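Local coordinates for uncharacterized protein (PDB 5TGF) that probably acts as a serine hydrolase of the beta-lactamase family and binds calcium, at residues A[72-84]-A[94-106]. Numbering follows the deposited sequence.
Sequences VDRTDLSWDDPVE and AKGGILLRQLLSH
Arg101 reaches across to Asp80 with NE, 2.9 Å from Asp80 OD1, and the oxygen lies in the guanidinium plane, so this salt bridge is made at the edge of the group. The carboxylate is turned 78° against that plane, and a water accepts from Arg101 NH2 while donating weakly to the same OD1. CG of Arg101 sits between its backbone N and carbonyl carbon (chi1 63°), and the chain then runs extended past Trp79 O, which accepts from Arg101 N at 3.0 Å. Leu100 N to Asp81 O (3.0 Å) and Val83 N to Ile98 O (2.9 Å) flank Pro82 and Leu99, a non-hydrogen-bonded antiparallel pair; Glu84 N closes the series on Gly96 O.

On the apolar side, CD2 of Leu100 lies 3.7 Å from Trp79 CE3, while Leu104 CD1 meets the indole edge at Trp79 CZ3 (3.6 Å).

Further out, Gln102 OE1 holds Leu99 N at the N-cap. Asp81 OD2 accepts from Ser78 N across their type I turn, and from Trp86 NE1, and pairs with Lys85.

The contact joins helix 100-103 to the loop after helix 60-74, where Val72, Thr75 and Leu77 bind calcium, though this chain holds no ion here. Leu100 N and Arg101 N, at the helix start, are satisfied by loop carbonyls; with Val83 N and Glu84 N, four backbone bonds carry the contact, supplemented by the watered Asp80-Arg101 pair.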
ATOM      1  N   VAL A  72      15.997  -0.049   6.297  1.00 15.68           N
ATOM      2  CA  VAL A  72      16.099  -0.214   7.736  1.00 18.45           C
ATOM      3  C   VAL A  72      16.920  -1.466   8.086  1.00 18.58           C
ATOM      4  O   VAL A  72      17.686  -1.443   9.031  1.00 21.07           O
ATOM      5  CB  VAL A  72      14.719  -0.268   8.392  1.00 16.35           C
ATOM      6  CG1 VAL A  72      14.769  -0.851   9.808  1.00 17.34           C
ATOM      7  CG2 VAL A  72      14.090   1.126   8.368  1.00 17.51           C
ATOM      8  N   ASP A  73      16.730  -2.529   7.331  1.00 20.00           N
ATOM      9  CA  ASP A  73      17.475  -3.764   7.538  1.00 21.40           C
ATOM     10  C   ASP A  73      19.003  -3.599   7.316  1.00 22.24           C
ATOM     11  O   ASP A  73      19.781  -4.333   7.911  1.00 26.24           O
ATOM     12  CB  ASP A  73      16.926  -4.877   6.631  1.00 19.95           C
ATOM     13  CG  ASP A  73      15.568  -5.426   7.104  1.00 22.67           C
ATOM     14  OD1 ASP A  73      15.104  -5.066   8.208  1.00 20.10           O
ATOM     15  OD2 ASP A  73      14.939  -6.204   6.351  1.00 23.89           O
ATOM     16  N   ARG A  74      19.401  -2.684   6.442  1.00 21.10           N
ATOM     17  CA  ARG A  74      20.800  -2.541   5.958  1.00 24.97           C
ATOM     18  C   ARG A  74      21.591  -1.347   6.544  1.00 25.32           C
ATOM     19  O   ARG A  74      22.765  -1.180   6.220  1.00 25.28           O
ATOM     20  CB  ARG A  74      20.810  -2.366   4.440  1.00 24.33           C
ATOM     21  CG  ARG A  74      20.555  -3.621   3.655  1.00 29.88           C
ATOM     22  CD  ARG A  74      20.266  -3.267   2.206  1.00 32.81           C
ATOM     23  NE  ARG A  74      20.153  -4.448   1.362  1.00 30.69           N
ATOM     24  CZ  ARG A  74      19.135  -5.288   1.383  1.00 31.25           C
ATOM     25  NH1 ARG A  74      18.098  -5.088   2.192  1.00 36.01           N
ATOM     26  NH2 ARG A  74      19.140  -6.327   0.568  1.00 39.81           N
ATOM     27  N   THR A  75      20.941  -0.469   7.290  1.00 23.29           N
ATOM     28  CA  THR A  75      21.555   0.797   7.725  1.00 21.25           C
ATOM     29  C   THR A  75      21.179   1.063   9.178  1.00 20.43           C
ATOM     30  O   THR A  75      20.467   0.288   9.791  1.00 21.75           O
ATOM     31  CB  THR A  75      21.069   1.982   6.872  1.00 23.71           C
ATOM     32  OG1 THR A  75      19.658   2.145   7.059  1.00 23.74           O
ATOM     33  CG2 THR A  75      21.392   1.793   5.384  1.00 21.03           C
ATOM     34  N   ASP A  76      21.664   2.167   9.735  1.00 23.38           N
ATOM     35  CA  ASP A  76      21.258   2.626  11.060  1.00 24.97           C
ATOM     36  C   ASP A  76      19.859   3.287  11.075  1.00 22.06           C
ATOM     37  O   ASP A  76      19.365   3.659  12.129  1.00 22.52           O
ATOM     38  CB  ASP A  76      22.305   3.622  11.585  1.00 30.55           C
ATOM     39  CG  ASP A  76      22.067   4.043  13.037  1.00 30.51           C
ATOM     40  OD1 ASP A  76      22.001   3.180  13.934  1.00 35.95           O
ATOM     41  OD2 ASP A  76      21.970   5.253  13.287  1.00 34.16           O
ATOM     42  N   LEU A  77      19.216   3.414   9.920  1.00 19.58           N
ATOM     43  CA  LEU A  77      17.815   3.900   9.873  1.00 18.80           C
ATOM     44  C   LEU A  77      16.918   2.962  10.653  1.00 19.35           C
ATOM     45  O   LEU A  77      17.046   1.734  10.545  1.00 19.66           O
ATOM     46  CB  LEU A  77      17.332   3.992   8.420  1.00 19.48           C
ATOM     47  CG  LEU A  77      15.940   4.614   8.266  1.00 18.49           C
ATOM     48  CD1 LEU A  77      15.938   6.094   8.677  1.00 19.20           C
ATOM     49  CD2 LEU A  77      15.500   4.461   6.822  1.00 18.62           C
ATOM     50  N   SER A  78      16.058   3.531  11.491  1.00 19.04           N
ATOM     51  CA  SER A  78      15.189   2.744  12.352  1.00 22.93           C
ATOM     52  C   SER A  78      13.774   3.335  12.378  1.00 21.93           C
ATOM     53  O   SER A  78      13.594   4.525  12.206  1.00 17.36           O
ATOM     54  CB  SER A  78      15.769   2.677  13.765  1.00 28.66           C
ATOM     55  OG  SER A  78      14.747   2.565  14.754  1.00 35.77           O
ATOM     56  N   TRP A  79      12.789   2.489  12.657  1.00 21.37           N
ATOM     57  CA  TRP A  79      11.390   2.906  12.668  1.00 20.55           C
ATOM     58  C   TRP A  79      11.114   4.002  13.682  1.00 22.70           C
ATOM     59  O   TRP A  79      10.179   4.794  13.515  1.00 19.94           O
ATOM     60  CB  TRP A  79      10.500   1.710  12.987  1.00 18.53           C
ATOM     61  CG  TRP A  79      10.634   0.593  11.979  1.00 19.07           C
ATOM     62  CD1 TRP A  79      11.107  -0.652  12.218  1.00 18.76           C
ATOM     63  CD2 TRP A  79      10.384   0.667  10.552  1.00 17.11           C
ATOM     64  NE1 TRP A  79      11.088  -1.392  11.045  1.00 20.72           N
ATOM     65  CE2 TRP A  79      10.678  -0.591  10.010  1.00 17.01           C
ATOM     66  CE3 TRP A  79       9.975   1.686   9.695  1.00 17.08           C
ATOM     67  CZ2 TRP A  79      10.502  -0.890   8.655  1.00 19.11           C
ATOM     68  CZ3 TRP A  79       9.797   1.402   8.333  1.00 15.91           C
ATOM     69  CH2 TRP A  79      10.056   0.110   7.826  1.00 16.93           C
ATOM     70  N   ASP A  80      11.910   4.049  14.751  1.00 26.21           N
ATOM     71  CA  ASP A  80      11.730   5.057  15.783  1.00 24.66           C
ATOM     72  C   ASP A  80      12.623   6.292  15.624  1.00 21.63           C
ATOM     73  O   ASP A  80      12.574   7.187  16.460  1.00 22.42           O
ATOM     74  CB  ASP A  80      11.924   4.399  17.140  1.00 29.04           C
ATOM     75  CG  ASP A  80      10.920   3.261  17.380  1.00 34.88           C
ATOM     76  OD1 ASP A  80       9.711   3.455  17.134  1.00 32.13           O
ATOM     77  OD2 ASP A  80      11.339   2.153  17.772  1.00 46.81           O
ATOM     78  N   ASP A  81      13.315   6.416  14.492  1.00 20.42           N
ATOM     79  CA  ASP A  81      14.111   7.602  14.225  1.00 19.73           C
ATOM     80  C   ASP A  81      13.246   8.841  13.908  1.00 20.33           C
ATOM     81  O   ASP A  81      12.259   8.757  13.160  1.00 19.35           O
ATOM     82  CB  ASP A  81      15.060   7.373  13.065  1.00 19.77           C
ATOM     83  CG  ASP A  81      16.249   6.475  13.416  1.00 21.57           C
ATOM     84  OD1 ASP A  81      16.381   6.054  14.566  1.00 24.05           O
ATOM     85  OD2 ASP A  81      17.033   6.166  12.500  1.00 24.16           O
ATOM     86  N   PRO A  82      13.632   9.999  14.435  1.00 19.56           N
ATOM     87  CA  PRO A  82      12.973  11.243  14.021  1.00 19.78           C
ATOM     88  C   PRO A  82      13.488  11.754  12.703  1.00 18.58           C
ATOM     89  O   PRO A  82      14.653  11.519  12.341  1.00 16.31           O
ATOM     90  CB  PRO A  82      13.320  12.242  15.135  1.00 22.42           C
ATOM     91  CG  PRO A  82      14.410  11.627  15.933  1.00 23.26           C
ATOM     92  CD  PRO A  82      14.713  10.238  15.414  1.00 23.18           C
ATOM     93  N   VAL A  83      12.641  12.521  12.020  1.00 17.37           N
ATOM     94  CA  VAL A  83      12.985  13.083  10.721  1.00 17.65           C
ATOM     95  C   VAL A  83      14.342  13.826  10.767  1.00 18.99           C
ATOM     96  O   VAL A  83      15.174  13.635   9.900  1.00 19.10           O
ATOM     97  CB  VAL A  83      11.858  14.030  10.208  1.00 18.57           C
ATOM     98  CG1 VAL A  83      12.276  14.801   8.976  1.00 18.48           C
ATOM     99  CG2 VAL A  83      10.585  13.243   9.901  1.00 18.46           C
ATOM    100  N   GLU A  84      14.525  14.669  11.785  1.00 20.96           N
ATOM    101  CA  GLU A  84      15.664  15.567  11.871  1.00 25.94           C
ATOM    102  C   GLU A  84      16.988  14.858  12.113  1.00 24.88           C
ATOM    103  O   GLU A  84      18.042  15.426  11.856  1.00 24.07           O
ATOM    104  CB  GLU A  84      15.413  16.620  12.968  1.00 30.04           C
ATOM    105  CG  GLU A  84      15.298  16.017  14.371  1.00 32.68           C
ATOM    106  CD  GLU A  84      14.370  16.813  15.277  1.00 38.47           C
ATOM    107  OE1 GLU A  84      13.922  16.267  16.315  1.00 40.57           O
ATOM    108  OE2 GLU A  84      14.054  17.981  14.942  1.00 37.37           O
ATOM    109  N   ALA A  94       8.667  21.868  14.276  1.00 27.88           N
ATOM    110  CA  ALA A  94       8.005  20.808  15.043  1.00 29.14           C
ATOM    111  C   ALA A  94       7.937  19.463  14.294  1.00 27.66           C
ATOM    112  O   ALA A  94       7.872  18.409  14.921  1.00 24.69           O
ATOM    113  CB  ALA A  94       6.608  21.257  15.438  1.00 33.96           C
ATOM    114  N   LYS A  95       7.950  19.504  12.960  1.00 26.55           N
ATOM    115  CA  LYS A  95       7.937  18.288  12.157  1.00 23.03           C
ATOM    116  C   LYS A  95       9.208  17.470  12.307  1.00 23.90           C
ATOM    117  O   LYS A  95       9.212  16.302  11.935  1.00 23.08           O
ATOM    118  CB  LYS A  95       7.767  18.608  10.665  1.00 23.83           C
ATOM    119  CG  LYS A  95       6.412  19.206  10.321  1.00 25.06           C
ATOM    120  CD  LYS A  95       6.170  19.282   8.823  1.00 23.72           C
ATOM    121  CE  LYS A  95       7.083  20.296   8.140  1.00 26.44           C
ATOM    122  NZ  LYS A  95       6.861  21.712   8.558  1.00 28.06           N
ATOM    123  N   GLY A  96      10.312  18.097  12.723  1.00 22.30           N
ATOM    124  CA  GLY A  96      11.582  17.380  12.851  1.00 21.02           C
ATOM    125  C   GLY A  96      11.509  16.195  13.804  1.00 19.65           C
ATOM    126  O   GLY A  96      12.295  15.248  13.687  1.00 19.94           O
ATOM    127  N   GLY A  97      10.582  16.261  14.758  1.00 17.09           N
ATOM    128  CA  GLY A  97      10.449  15.212  15.767  1.00 19.54           C
ATOM    129  C   GLY A  97       9.523  14.063  15.413  1.00 20.11           C
ATOM    130  O   GLY A  97       9.398  13.094  16.186  1.00 21.45           O
ATOM    131  N   ILE A  98       8.872  14.159  14.253  1.00 18.33           N
ATOM    132  CA  ILE A  98       8.030  13.069  13.757  1.00 17.05           C
ATOM    133  C   ILE A  98       8.872  11.807  13.557  1.00 16.17           C
ATOM    134  O   ILE A  98      10.003  11.877  13.061  1.00 15.63           O
ATOM    135  CB  ILE A  98       7.319  13.474  12.447  1.00 16.87           C
ATOM    136  CG1 ILE A  98       6.370  14.652  12.695  1.00 16.92           C
ATOM    137  CG2 ILE A  98       6.515  12.296  11.885  1.00 17.01           C
ATOM    138  CD1 ILE A  98       5.747  15.325  11.483  1.00 18.13           C
ATOM    139  N   LEU A  99       8.347  10.655  13.952  1.00 16.60           N
ATOM    140  CA  LEU A  99       9.071   9.387  13.736  1.00 18.59           C
ATOM    141  C   LEU A  99       8.762   8.771  12.381  1.00 18.07           C
ATOM    142  O   LEU A  99       7.670   8.959  11.833  1.00 17.51           O
ATOM    143  CB  LEU A  99       8.736   8.382  14.838  1.00 19.69           C
ATOM    144  CG  LEU A  99       8.885   8.912  16.268  1.00 21.31           C
ATOM    145  CD1 LEU A  99       8.566   7.832  17.269  1.00 21.14           C
ATOM    146  CD2 LEU A  99      10.293   9.448  16.486  1.00 22.96           C
ATOM    147  N   LEU A 100       9.708   7.991  11.875  1.00 17.00           N
ATOM    148  CA  LEU A 100       9.526   7.311  10.613  1.00 17.61           C
ATOM    149  C   LEU A 100       8.260   6.432  10.603  1.00 16.65           C
ATOM    150  O   LEU A 100       7.508   6.442   9.635  1.00 16.88           O
ATOM    151  CB  LEU A 100      10.759   6.490  10.277  1.00 17.87           C
ATOM    152  CG  LEU A 100      10.676   5.584   9.060  1.00 16.93           C
ATOM    153  CD1 LEU A 100      10.413   6.363   7.766  1.00 17.46           C
ATOM    154  CD2 LEU A 100      11.962   4.780   8.973  1.00 16.48           C
ATOM    155  N   ARG A 101       8.034   5.690  11.671  1.00 15.70           N
ATOM    156  CA  ARG A 101       6.843   4.839  11.760  1.00 15.47           C
ATOM    157  C   ARG A 101       5.549   5.669  11.761  1.00 15.55           C
ATOM    158  O   ARG A 101       4.496   5.170  11.328  1.00 14.51           O
ATOM    159  CB  ARG A 101       6.909   3.951  12.999  1.00 17.14           C
ATOM    160  CG  ARG A 101       6.914   4.680  14.330  1.00 19.85           C
ATOM    161  CD  ARG A 101       6.780   3.667  15.468  1.00 22.84           C
ATOM    162  NE  ARG A 101       6.917   4.271  16.775  1.00 21.90           N
ATOM    163  CZ  ARG A 101       5.975   4.949  17.422  1.00 24.53           C
ATOM    164  NH1 ARG A 101       4.756   5.110  16.926  1.00 24.16           N
ATOM    165  NH2 ARG A 101       6.273   5.463  18.601  1.00 26.73           N
ATOM    166  N   GLN A 102       5.618   6.926  12.215  1.00 14.87           N
ATOM    167  CA  GLN A 102       4.427   7.795  12.227  1.00 15.60           C
ATOM    168  C   GLN A 102       4.108   8.303  10.829  1.00 16.02           C
ATOM    169  O   GLN A 102       2.926   8.435  10.461  1.00 16.06           O
ATOM    170  CB  GLN A 102       4.585   8.989  13.169  1.00 16.34           C
ATOM    171  CG  GLN A 102       4.559   8.539  14.631  1.00 18.92           C
ATOM    172  CD  GLN A 102       4.931   9.621  15.644  1.00 16.15           C
ATOM    173  OE1 GLN A 102       5.692  10.540  15.364  1.00 15.36           O
ATOM    174  NE2 GLN A 102       4.442   9.449  16.857  1.00 18.31           N
ATOM    175  N   LEU A 103       5.147   8.606  10.075  1.00 13.56           N
ATOM    176  CA  LEU A 103       4.981   8.989   8.676  1.00 15.87           C
ATOM    177  C   LEU A 103       4.230   7.899   7.905  1.00 15.01           C
ATOM    178  O   LEU A 103       3.304   8.185   7.171  1.00 17.71           O
ATOM    179  CB  LEU A 103       6.353   9.285   8.009  1.00 14.84           C
ATOM    180  CG  LEU A 103       7.147  10.483   8.559  1.00 15.13           C
ATOM    181  CD1 LEU A 103       8.595  10.486   8.064  1.00 17.45           C
ATOM    182  CD2 LEU A 103       6.475  11.810   8.247  1.00 15.86           C
ATOM    183  N   LEU A 104       4.617   6.649   8.113  1.00 15.28           N
ATOM    184  CA  LEU A 104       4.107   5.551   7.301  1.00 15.16           C
ATOM    185  C   LEU A 104       2.778   4.978   7.809  1.00 14.16           C
ATOM    186  O   LEU A 104       2.315   3.977   7.279  1.00 15.60           O
ATOM    187  CB  LEU A 104       5.152   4.442   7.233  1.00 15.68           C
ATOM    188  CG  LEU A 104       6.414   4.739   6.447  1.00 17.82           C
ATOM    189  CD1 LEU A 104       7.522   3.757   6.773  1.00 17.33           C
ATOM    190  CD2 LEU A 104       6.142   4.723   4.959  1.00 21.13           C
ATOM    191  N   SER A 105       2.259   5.513   8.919  1.00 12.20           N
ATOM    192  CA  SER A 105       1.025   5.016   9.512  1.00 12.65           C
ATOM    193  C   SER A 105      -0.079   6.067   9.504  1.00 11.67           C
ATOM    194  O   SER A 105      -1.123   5.855  10.103  1.00 12.95           O
ATOM    195  CB  SER A 105       1.274   4.545  10.938  1.00 13.63           C
ATOM    196  OG  SER A 105       1.700   5.627  11.769  1.00 14.77           O
ATOM    197  N   HIS A 106       0.129   7.167   8.762  1.00 11.28           N
ATOM    198  CA  HIS A 106      -0.826   8.241   8.657  1.00 11.01           C
ATOM    199  C   HIS A 106      -1.121   8.923   9.999  1.00 12.04           C
ATOM    200  O   HIS A 106      -2.257   9.359  10.231  1.00 12.91           O
ATOM    201  CB  HIS A 106      -2.099   7.753   7.997  1.00 11.19           C
ATOM    202  CG  HIS A 106      -1.845   7.142   6.661  1.00 12.07           C
ATOM    203  ND1 HIS A 106      -1.299   7.868   5.622  1.00 12.80           N
ATOM    204  CD2 HIS A 106      -1.951   5.866   6.220  1.00 12.63           C
ATOM    205  CE1 HIS A 106      -1.107   7.067   4.589  1.00 13.05           C
ATOM    206  NE2 HIS A 106      -1.536   5.864   4.916  1.00 12.57           N
TER
HETATM  207  O   HOH W   1       9.286   5.508  19.829  1.00 42.04           O